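Local coordinates for protein NAD(P)H-FMN oxidoreductase (Bacillus subtilis, PDB 5LVA) that binds flavin mononucleotide and probably works as an NAD(P)H-dependent flavin or quinone oxidoreductase built on a flavodoxin-like fold, at residues K49-C54 / Y85-G90; E100-V105 / R167-K172; E111-Y114 / S119-Y122. All coordinates share one frame; numbering follows the deposited sequence.

In the fold
All three contacts belong to one flavodoxin-like domain, a parallel five-stranded sheet covered by helices. Contact 1 closes first along the chain, tying helix 47-56 to the loop after helix 73-82. Contact 2 opens on strand 100-106 and closes on the C-terminal helix 156-171; contact 3 is nested inside the excursion between them. Contact 2 is the most central, its centre 21 Å from that of contact 1 and 22 Å from that of contact 3, with nearest atoms about 8 Å apart each time. Contacts 1 and 3 lie on opposite sides of the chain's centre, their centres 35 Å apart. Contact 3 reaches the flavin directly, whereas contact 1 lies away from the flavin site.

Contact 1: residues K49-C54 / Y85-G90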
loop_
_atom_site.group_PDB
_atom_site.type_symbol
_atom_site.label_atom_id
_atom_site.label_comp_id
_atom_site.label_asym_id
_atom_site.label_seq_id
_atom_site.Cartn_x
_atom_site.Cartn_y
_atom_site.Cartn_z
ATOM N N LYS A 49 -11.206 -1.476 14.886
ATOM C CA LYS A 49 -10.101 -2.415 14.784
ATOM C C LYS A 49 -8.984 -1.848 13.923
ATOM O O LYS A 49 -7.819 -1.869 14.313
ATOM C CB LYS A 49 -10.581 -3.747 14.203
ATOM C CG LYS A 49 -9.492 -4.814 14.120
ATOM C CD LYS A 49 -9.965 -6.044 13.363
ATOM C CE LYS A 49 -8.800 -6.966 13.055
ATOM N NZ LYS A 49 -9.182 -8.071 12.117
ATOM N N GLU A 50 -9.358 -1.338 12.754
ATOM C CA GLU A 50 -8.415 -0.739 11.824
ATOM C C GLU A 50 -7.725 0.473 12.432
ATOM O O GLU A 50 -6.504 0.573 12.402
ATOM C CB GLU A 50 -9.124 -0.341 10.538
ATOM C CG GLU A 50 -9.877 -1.454 9.881
ATOM C CD GLU A 50 -8.994 -2.610 9.515
ATOM O OE1 GLU A 50 -7.889 -2.384 8.996
ATOM O OE2 GLU A 50 -9.409 -3.755 9.756
ATOM N N GLN A 51 -8.514 1.390 12.978
ATOM C CA GLN A 51 -7.968 2.542 13.681
ATOM C C GLN A 51 -6.956 2.135 14.735
ATOM O O GLN A 51 -5.874 2.695 14.793
ATOM C CB GLN A 51 -9.082 3.358 14.330
ATOM C CG GLN A 51 -9.810 4.261 13.358
ATOM C CD GLN A 51 -10.912 5.043 14.011
ATOM O OE1 GLN A 51 -11.170 4.898 15.204
ATOM N NE2 GLN A 51 -11.580 5.869 13.236
ATOM N N LYS A 52 -7.305 1.150 15.556
ATOM C CA LYS A 52 -6.451 0.724 16.661
ATOM C C LYS A 52 -5.140 0.131 16.192
ATOM O O LYS A 52 -4.129 0.223 16.874
ATOM C CB LYS A 52 -7.174 -0.291 17.530
ATOM C CG LYS A 52 -8.039 0.283 18.618
ATOM C CD LYS A 52 -8.762 -0.859 19.317
ATOM C CE LYS A 52 -8.839 -0.644 20.807
ATOM N NZ LYS A 52 -7.545 -0.119 21.342
ATOM N N LEU A 53 -5.161 -0.490 15.026
ATOM C CA LEU A 53 -3.949 -1.073 14.480
ATOM C C LEU A 53 -3.023 0.002 13.947
ATOM O O LEU A 53 -1.819 -0.058 14.171
ATOM C CB LEU A 53 -4.283 -2.088 13.385
ATOM C CG LEU A 53 -4.751 -3.422 13.953
ATOM C CD1 LEU A 53 -5.367 -4.320 12.888
ATOM C CD2 LEU A 53 -3.594 -4.101 14.623
ATOM N N CYS A 54 -3.584 0.973 13.232
ATOM C CA CYS A 54 -2.810 2.133 12.770
ATOM C C CYS A 54 -2.123 2.810 13.947
ATOM O O CYS A 54 -0.942 3.109 13.895
ATOM C CB CYS A 54 -3.695 3.153 12.039
ATOM S SG CYS A 54 -4.449 2.599 10.494
ATOM N N TYR A 85 -13.419 12.065 11.097
ATOM C CA TYR A 85 -13.319 13.312 11.826
ATOM C C TYR A 85 -13.060 13.023 13.290
ATOM O O TYR A 85 -13.698 12.176 13.869
ATOM C CB TYR A 85 -14.603 14.138 11.659
ATOM C CG TYR A 85 -14.516 15.504 12.297
ATOM C CD1 TYR A 85 -14.719 15.679 13.661
ATOM C CD2 TYR A 85 -14.193 16.621 11.539
ATOM C CE1 TYR A 85 -14.613 16.920 14.246
ATOM C CE2 TYR A 85 -14.093 17.862 12.113
ATOM C CZ TYR A 85 -14.304 18.007 13.463
ATOM O OH TYR A 85 -14.204 19.257 14.027
ATOM N N GLY A 86 -12.119 13.725 13.895
ATOM C CA GLY A 86 -11.846 13.518 15.301
ATOM C C GLY A 86 -10.872 12.388 15.548
ATOM O O GLY A 86 -10.493 12.125 16.684
ATOM N N TRP A 87 -10.465 11.707 14.485
ATOM C CA TRP A 87 -9.460 10.671 14.630
ATOM C C TRP A 87 -8.292 10.910 13.700
ATOM O O TRP A 87 -7.146 10.972 14.123
ATOM C CB TRP A 87 -10.043 9.276 14.371
ATOM C CG TRP A 87 -9.000 8.212 14.597
ATOM C CD1 TRP A 87 -8.513 7.790 15.796
ATOM C CD2 TRP A 87 -8.303 7.460 13.597
ATOM N NE1 TRP A 87 -7.568 6.822 15.608
ATOM C CE2 TRP A 87 -7.417 6.606 14.267
ATOM C CE3 TRP A 87 -8.339 7.431 12.203
ATOM C CZ2 TRP A 87 -6.576 5.738 13.590
ATOM C CZ3 TRP A 87 -7.514 6.568 11.541
ATOM C CH2 TRP A 87 -6.648 5.728 12.232
ATOM N N ALA A 88 -8.590 11.017 12.418
ATOM C CA ALA A 88 -7.540 11.171 11.436
ATOM C C ALA A 88 -7.372 12.646 11.092
ATOM O O ALA A 88 -6.278 13.106 10.798
ATOM C CB ALA A 88 -7.846 10.357 10.204
ATOM N N TYR A 89 -8.472 13.380 11.147
ATOM C CA TYR A 89 -8.454 14.804 10.902
ATOM C C TYR A 89 -9.506 15.454 11.761
ATOM O O TYR A 89 -10.241 14.782 12.477
ATOM C CB TYR A 89 -8.715 15.118 9.431
ATOM C CG TYR A 89 -10.129 14.830 8.980
ATOM C CD1 TYR A 89 -10.537 13.533 8.684
ATOM C CD2 TYR A 89 -11.053 15.857 8.834
ATOM C CE1 TYR A 89 -11.822 13.269 8.268
ATOM C CE2 TYR A 89 -12.339 15.599 8.414
ATOM C CZ TYR A 89 -12.720 14.305 8.139
ATOM O OH TYR A 89 -14.003 14.052 7.724
ATOM N N GLY A 90 -9.600 16.767 11.670
ATOM C CA GLY A 90 -10.581 17.472 12.453
ATOM C C GLY A 90 -9.958 17.918 13.747
ATOM O O GLY A 90 -8.753 17.777 13.942
#
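Gln51 lays its side chain over one face of the Trp87 indole, joining helix 47-56 of this flavodoxin-like fold to the irregular loop that follows helix 73-82. Gln51 and Trp87 supply most of the 180 Å² buried here. Gln51 CG lies 3.3 Å from the centroid of the six-membered ring of Trp87 and 6° off its normal, a CH-pi contact over the middle of the face. Beyond CG the glutamine stays extended, which carries its amide across toward the five-membered ring: Gln51 CD is 3.6 Å from Trp87 CD2, and Gln51 NE2 is 3.7 Å from Trp87 CG. Amide and indole planes differ by 15°, close to parallel, while the two side chains run past each other in opposite directions. With CG anti to the backbone N (chi1 -177°), the Trp87 side chain extends from the loop to the helix.

Van der Waals contacts supplement the stack. The backbone Gln51 O comes to 3.3 Å from Trp87 CZ2 from above the plane. Three residues further along the helix, Cys54 meets the ring in its plane, its CB 3.9 Å from Trp87 CH2.

Polar bonding is directed beyond these segments. Gln51 NE2 is hydrogen-bonded to Val82 O, at the end of helix 73-82. The indole is further restrained in its rotation by a hydrogen bond from Trp87 NE1 to Glu55 OE2.

Contact 2: residues E100-V105 / R167-K172; sequences EFMVAV and REHVLK
The imidazole of His169 meets Met102 at its edge, near the ring plane, rather than over a face. Met102 CE lies 3.2 Å from His169 ND1 and 3.3 Å from His169 CE1, so the methyl straddles the ND1-CE1 side of the ring. The sulfur stands farther back: Met102 SD is 3.8 Å from His169 ND1 and 4.8 Å from the His169 ring centroid, 79° off the ring normal, which identifies an edge-on sulfur-aromatic approach. Phe174 also meets the His169 ring edge-to-face.

Two torsions bring these groups together. His169 has CG anti to its backbone N (chi1 -163°), which places the ND1-CE1 edge against the Met102 methyl. Met102 bends at its last torsion (chi3 -72°), which folds the methyl round to the imidazole. Val170 adds to the cover beside it, with its CA 4.4 Å from Met102 SD.

The contact seats the C-terminal helix 156-171 against strand 100-106 of the flavodoxin-like sheet. Met102 also packs on Val61 of strand 59-65 and on Leu143 and Tyr146 of strand 141-148. Arg59 connects the two segments, pairing with Glu100 in a salt bridge and with Lys172 O through a hydrogen bond.

Between Met102 and His169, then, the chemistry implies mainly dispersion, which the polarisable sulfur favours; any electrostatic part is probably small, while Arg59 supplies a directional polar link between the same two segments.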
loop_
_atom_site.group_PDB
_atom_site.type_symbol
_atom_site.label_atom_id
_atom_site.label_comp_id
_atom_site.label_asym_id
_atom_site.label_seq_id
_atom_site.Cartn_x
_atom_site.Cartn_y
_atom_site.Cartn_z
ATOM N N GLU A 100 4.599 7.299 9.410
ATOM C CA GLU A 100 4.992 7.200 8.012
ATOM C C GLU A 100 3.916 6.517 7.182
ATOM O O GLU A 100 3.170 5.677 7.679
ATOM C CB GLU A 100 6.322 6.458 7.881
ATOM C CG GLU A 100 7.514 7.258 8.363
ATOM C CD GLU A 100 8.798 6.442 8.457
ATOM O OE1 GLU A 100 8.746 5.269 8.885
ATOM O OE2 GLU A 100 9.870 6.987 8.123
ATOM N N PHE A 101 3.859 6.890 5.909
ATOM C CA PHE A 101 2.815 6.480 4.989
ATOM C C PHE A 101 3.507 6.089 3.700
ATOM O O PHE A 101 4.176 6.903 3.102
ATOM C CB PHE A 101 1.836 7.641 4.787
ATOM C CG PHE A 101 0.679 7.369 3.847
ATOM C CD1 PHE A 101 0.881 7.049 2.513
ATOM C CD2 PHE A 101 -0.628 7.568 4.282
ATOM C CE1 PHE A 101 -0.191 6.847 1.670
ATOM C CE2 PHE A 101 -1.706 7.382 3.432
ATOM C CZ PHE A 101 -1.486 7.016 2.135
ATOM N N MET A 102 3.371 4.849 3.261
ATOM C CA MET A 102 3.934 4.519 1.970
ATOM C C MET A 102 3.042 3.570 1.169
ATOM O O MET A 102 2.172 2.896 1.704
ATOM C CB MET A 102 5.348 3.960 2.132
ATOM C CG MET A 102 5.500 2.477 2.280
ATOM S SD MET A 102 7.173 1.953 1.804
ATOM C CE MET A 102 7.003 2.181 0.060
ATOM N N VAL A 103 3.246 3.584 -0.138
ATOM C CA VAL A 103 2.476 2.775 -1.058
ATOM C C VAL A 103 3.391 1.750 -1.687
ATOM O O VAL A 103 4.488 2.076 -2.081
ATOM C CB VAL A 103 1.810 3.650 -2.166
ATOM C CG1 VAL A 103 1.215 2.780 -3.278
ATOM C CG2 VAL A 103 0.756 4.535 -1.565
ATOM N N ALA A 104 2.939 0.508 -1.772
ATOM C CA ALA A 104 3.667 -0.514 -2.519
ATOM C C ALA A 104 2.746 -1.047 -3.593
ATOM O O ALA A 104 1.763 -1.691 -3.297
ATOM C CB ALA A 104 4.149 -1.632 -1.604
ATOM N N VAL A 105 3.060 -0.774 -4.845
ATOM C CA VAL A 105 2.106 -1.027 -5.903
ATOM C C VAL A 105 2.773 -1.758 -7.054
ATOM O O VAL A 105 3.922 -1.511 -7.396
ATOM C CB VAL A 105 1.454 0.301 -6.386
ATOM C CG1 VAL A 105 2.504 1.272 -6.906
ATOM C CG2 VAL A 105 0.404 0.049 -7.438
ATOM N N ARG A 167 11.065 -6.032 0.016
ATOM C CA ARG A 167 11.323 -6.226 1.431
ATOM C C ARG A 167 12.286 -5.178 1.958
ATOM O O ARG A 167 12.090 -4.639 3.032
ATOM C CB ARG A 167 11.882 -7.625 1.689
ATOM C CG ARG A 167 11.867 -8.028 3.158
ATOM C CD ARG A 167 12.792 -9.181 3.436
ATOM N NE ARG A 167 12.484 -9.828 4.707
ATOM C CZ ARG A 167 13.140 -9.620 5.842
ATOM N NH1 ARG A 167 14.162 -8.783 5.880
ATOM N NH2 ARG A 167 12.779 -10.259 6.941
ATOM N N GLU A 168 13.329 -4.887 1.200
ATOM C CA GLU A 168 14.298 -3.923 1.661
ATOM C C GLU A 168 13.676 -2.534 1.752
ATOM O O GLU A 168 13.956 -1.774 2.674
ATOM C CB GLU A 168 15.516 -3.893 0.751
ATOM C CG GLU A 168 16.496 -2.822 1.163
ATOM C CD GLU A 168 17.748 -2.803 0.328
ATOM O OE1 GLU A 168 18.074 -3.848 -0.282
ATOM O OE2 GLU A 168 18.412 -1.744 0.294
ATOM N N HIS A 169 12.816 -2.218 0.793
ATOM C CA HIS A 169 12.217 -0.898 0.717
ATOM C C HIS A 169 11.242 -0.643 1.850
ATOM O O HIS A 169 11.220 0.429 2.430
ATOM C CB HIS A 169 11.502 -0.715 -0.611
ATOM C CG HIS A 169 11.223 0.714 -0.941
ATOM N ND1 HIS A 169 10.069 1.355 -0.556
ATOM C CD2 HIS A 169 11.965 1.634 -1.601
ATOM C CE1 HIS A 169 10.100 2.603 -0.979
ATOM N NE2 HIS A 169 11.241 2.796 -1.616
ATOM N N VAL A 170 10.434 -1.643 2.151
ATOM C CA VAL A 170 9.433 -1.548 3.199
ATOM C C VAL A 170 10.081 -1.417 4.579
ATOM O O VAL A 170 9.498 -0.855 5.492
ATOM C CB VAL A 170 8.491 -2.782 3.150
ATOM C CG1 VAL A 170 7.660 -2.897 4.407
ATOM C CG2 VAL A 170 7.600 -2.700 1.928
ATOM N N LEU A 171 11.304 -1.909 4.714
ATOM C CA LEU A 171 11.989 -1.922 6.002
ATOM C C LEU A 171 13.026 -0.816 6.094
ATOM O O LEU A 171 13.560 -0.535 7.160
ATOM C CB LEU A 171 12.650 -3.280 6.227
ATOM C CG LEU A 171 11.704 -4.480 6.323
ATOM C CD1 LEU A 171 12.491 -5.781 6.335
ATOM C CD2 LEU A 171 10.863 -4.369 7.566
ATOM N N LYS A 172 13.299 -0.191 4.960
ATOM C CA LYS A 172 14.255 0.907 4.855
ATOM C C LYS A 172 13.875 2.098 5.724
ATOM O O LYS A 172 12.701 2.411 5.890
ATOM C CB LYS A 172 14.359 1.343 3.396
ATOM C CG LYS A 172 15.528 2.215 3.054
ATOM C CD LYS A 172 15.322 2.823 1.683
ATOM C CE LYS A 172 16.630 3.003 0.951
ATOM N NZ LYS A 172 16.883 4.455 0.705
#

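Contact 3: residues E111-Y114 / S119-Y122; sequences EEAY and SNHY. With FMN (flavin mononucleotide), chain C.
Ala113 packs against Ser119 and Asn120 within the loop that follows strand 100-106, a loop that in this flavodoxin-like fold reaches the pyrimidine side of the flavin. At the start of the second segment, Ser119 OG comes to 3.2 Å from Ala113 CB.

Asn120 contributes through both backbone and side chain. Its N donates to Ala113 O at 2.8 Å. The Asn120 side chain runs beside Tyr114 in the same direction, amide and ring planes 47° apart, and Asn120 ND2 approaches Tyr114 CZ obliquely at 3.2 Å. At its other end the amide is fixed by a hydrogen bond between Asn120 OD1 and Tyr69 OH, making Asn120 a second-shell neighbour of two FMN-binding tyrosines.

His121 supplies a second, weak bond to the same carbonyl, its N 3.2 Å from Ala113 O. One oxygen thereby receives two successive N-H groups and helps to hold residues 119-122 beside the short 3-10 segment 111-113.

The Tyr122 CB points away, but its carbonyl faces back: Tyr122 O lies in the plane of the Tyr114 ring at its edge, 3.6 Å from CD1 of Tyr114 and 3.4 Å from its CB. Besides this edge contact and the oblique approach of Asn120 ND2, the Tyr114 ring packs on Leu66, Tyr69, Ala109, Ile124 and Leu127. These neighbours probably help to position Tyr114, which contacts the cofactor directly. With CG beside the backbone N (chi1 -68°), the phenol extends to the flavin, where Tyr114 OH donates a hydrogen bond to FMN O2, modelled at 2.5 Å, a value doubtful as an exact length.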
loop_
_atom_site.group_PDB
_atom_site.type_symbol
_atom_site.label_atom_id
_atom_site.label_comp_id
_atom_site.label_asym_id
_atom_site.label_seq_id
_atom_site.Cartn_x
_atom_site.Cartn_y
_atom_site.Cartn_z
ATOM N N GLU A 111 7.880 0.144 -17.098
ATOM C CA GLU A 111 8.243 1.429 -16.545
ATOM C C GLU A 111 8.262 2.532 -17.615
ATOM O O GLU A 111 7.814 3.630 -17.356
ATOM C CB GLU A 111 9.597 1.333 -15.858
ATOM C CG GLU A 111 10.059 2.648 -15.269
ATOM C CD GLU A 111 11.154 2.476 -14.256
ATOM O OE1 GLU A 111 11.688 1.355 -14.138
ATOM O OE2 GLU A 111 11.493 3.467 -13.584
ATOM N N GLU A 112 8.763 2.207 -18.809
ATOM C CA GLU A 112 8.776 3.090 -19.973
ATOM C C GLU A 112 7.425 3.725 -20.260
ATOM O O GLU A 112 7.358 4.809 -20.824
ATOM C CB GLU A 112 9.234 2.312 -21.225
ATOM C CG GLU A 112 10.558 2.752 -21.895
ATOM C CD GLU A 112 10.530 4.151 -22.551
ATOM O OE1 GLU A 112 9.840 4.336 -23.586
ATOM O OE2 GLU A 112 11.252 5.053 -22.068
ATOM N N ALA A 113 6.343 3.048 -19.914
ATOM C CA ALA A 113 5.011 3.577 -20.202
ATOM C C ALA A 113 4.616 4.737 -19.275
ATOM O O ALA A 113 3.822 5.596 -19.651
ATOM C CB ALA A 113 3.983 2.478 -20.118
ATOM N N TYR A 114 5.182 4.769 -18.073
ATOM C CA TYR A 114 4.779 5.761 -17.082
ATOM C C TYR A 114 5.686 6.989 -17.069
ATOM O O TYR A 114 6.471 7.199 -16.161
ATOM C CB TYR A 114 4.703 5.108 -15.698
ATOM C CG TYR A 114 3.573 4.111 -15.635
ATOM C CD1 TYR A 114 2.271 4.537 -15.533
ATOM C CD2 TYR A 114 3.806 2.751 -15.724
ATOM C CE1 TYR A 114 1.230 3.655 -15.501
ATOM C CE2 TYR A 114 2.761 1.843 -15.691
ATOM C CZ TYR A 114 1.475 2.306 -15.582
ATOM O OH TYR A 114 0.422 1.435 -15.557
ATOM N N SER A 119 3.624 5.473 -23.213
ATOM C CA SER A 119 2.292 5.087 -23.653
ATOM C C SER A 119 1.197 5.368 -22.623
ATOM O O SER A 119 0.029 5.522 -22.979
ATOM C CB SER A 119 2.280 3.607 -24.044
ATOM O OG SER A 119 2.533 2.770 -22.939
ATOM N N ASN A 120 1.567 5.442 -21.352
ATOM C CA ASN A 120 0.605 5.845 -20.334
ATOM C C ASN A 120 0.744 7.312 -19.921
ATOM O O ASN A 120 -0.077 7.812 -19.160
ATOM C CB ASN A 120 0.710 4.935 -19.115
ATOM C CG ASN A 120 -0.006 3.624 -19.321
ATOM O OD1 ASN A 120 -0.952 3.537 -20.100
ATOM N ND2 ASN A 120 0.447 2.591 -18.631
ATOM N N HIS A 121 1.777 7.982 -20.430
ATOM C CA HIS A 121 1.873 9.446 -20.452
ATOM C C HIS A 121 2.181 10.143 -19.128
ATOM O O HIS A 121 2.589 11.293 -19.129
ATOM C CB HIS A 121 0.587 10.046 -21.004
ATOM C CG HIS A 121 0.259 9.590 -22.387
ATOM N ND1 HIS A 121 1.001 9.958 -23.486
ATOM C CD2 HIS A 121 -0.731 8.791 -22.845
ATOM C CE1 HIS A 121 0.482 9.403 -24.566
ATOM N NE2 HIS A 121 -0.573 8.695 -24.204
ATOM N N TYR A 122 1.986 9.465 -18.007
ATOM C CA TYR A 122 2.193 10.093 -16.712
ATOM C C TYR A 122 3.088 9.243 -15.801
ATOM O O TYR A 122 2.980 8.024 -15.782
ATOM C CB TYR A 122 0.833 10.363 -16.048
ATOM C CG TYR A 122 -0.201 10.950 -16.998
ATOM C CD1 TYR A 122 -0.091 12.261 -17.470
ATOM C CD2 TYR A 122 -1.288 10.204 -17.414
ATOM C CE1 TYR A 122 -1.028 12.798 -18.335
ATOM C CE2 TYR A 122 -2.232 10.727 -18.273
ATOM C CZ TYR A 122 -2.097 12.022 -18.735
ATOM O OH TYR A 122 -3.042 12.534 -19.591
HETATM N N1 FMN C . -1.590 -2.488 -14.905
HETATM C C2 FMN C . -1.120 -1.216 -15.170
HETATM O O2 FMN C . 0.068 -1.032 -15.412
HETATM N N3 FMN C . -1.968 -0.137 -15.155
HETATM C C4 FMN C . -3.297 -0.306 -14.891
HETATM O O4 FMN C . -4.015 0.687 -14.883
HETATM C C4A FMN C . -3.786 -1.590 -14.628
HETATM N N5 FMN C . -5.116 -1.788 -14.356
HETATM C C5A FMN C . -5.604 -3.045 -14.094
HETATM C C6 FMN C . -6.953 -3.207 -13.819
HETATM C C7 FMN C . -7.479 -4.450 -13.537
HETATM C C7M FMN C . -8.948 -4.586 -13.243
HETATM C C8 FMN C . -6.626 -5.556 -13.541
HETATM C C8M FMN C . -7.148 -6.928 -13.238
HETATM C C9 FMN C . -5.275 -5.390 -13.820
HETATM C C9A FMN C . -4.752 -4.136 -14.087
HETATM N N10 FMN C . -3.404 -3.955 -14.371
HETATM C C10 FMN C . -2.927 -2.681 -14.634
HETATM C "C1'" FMN C . -2.453 -5.119 -14.331
HETATM C "C2'" FMN C . -2.099 -5.243 -12.827
HETATM O "O2'" FMN C . -1.503 -4.048 -12.333
HETATM C "C3'" FMN C . -1.300 -6.492 -12.417
HETATM O "O3'" FMN C . -2.155 -7.577 -12.680
HETATM C "C4'" FMN C . -0.923 -6.443 -10.924
HETATM O "O4'" FMN C . -0.211 -5.267 -10.688
HETATM C "C5'" FMN C . -0.038 -7.526 -10.321
HETATM O "O5'" FMN C . -0.786 -8.695 -10.121
HETATM P P FMN C . -0.784 -9.684 -8.850
HETATM O O1P FMN C . -2.233 -9.951 -8.667
HETATM O O2P FMN C . -0.001 -10.901 -9.206
HETATM O O3P FMN C . -0.276 -9.152 -7.558
#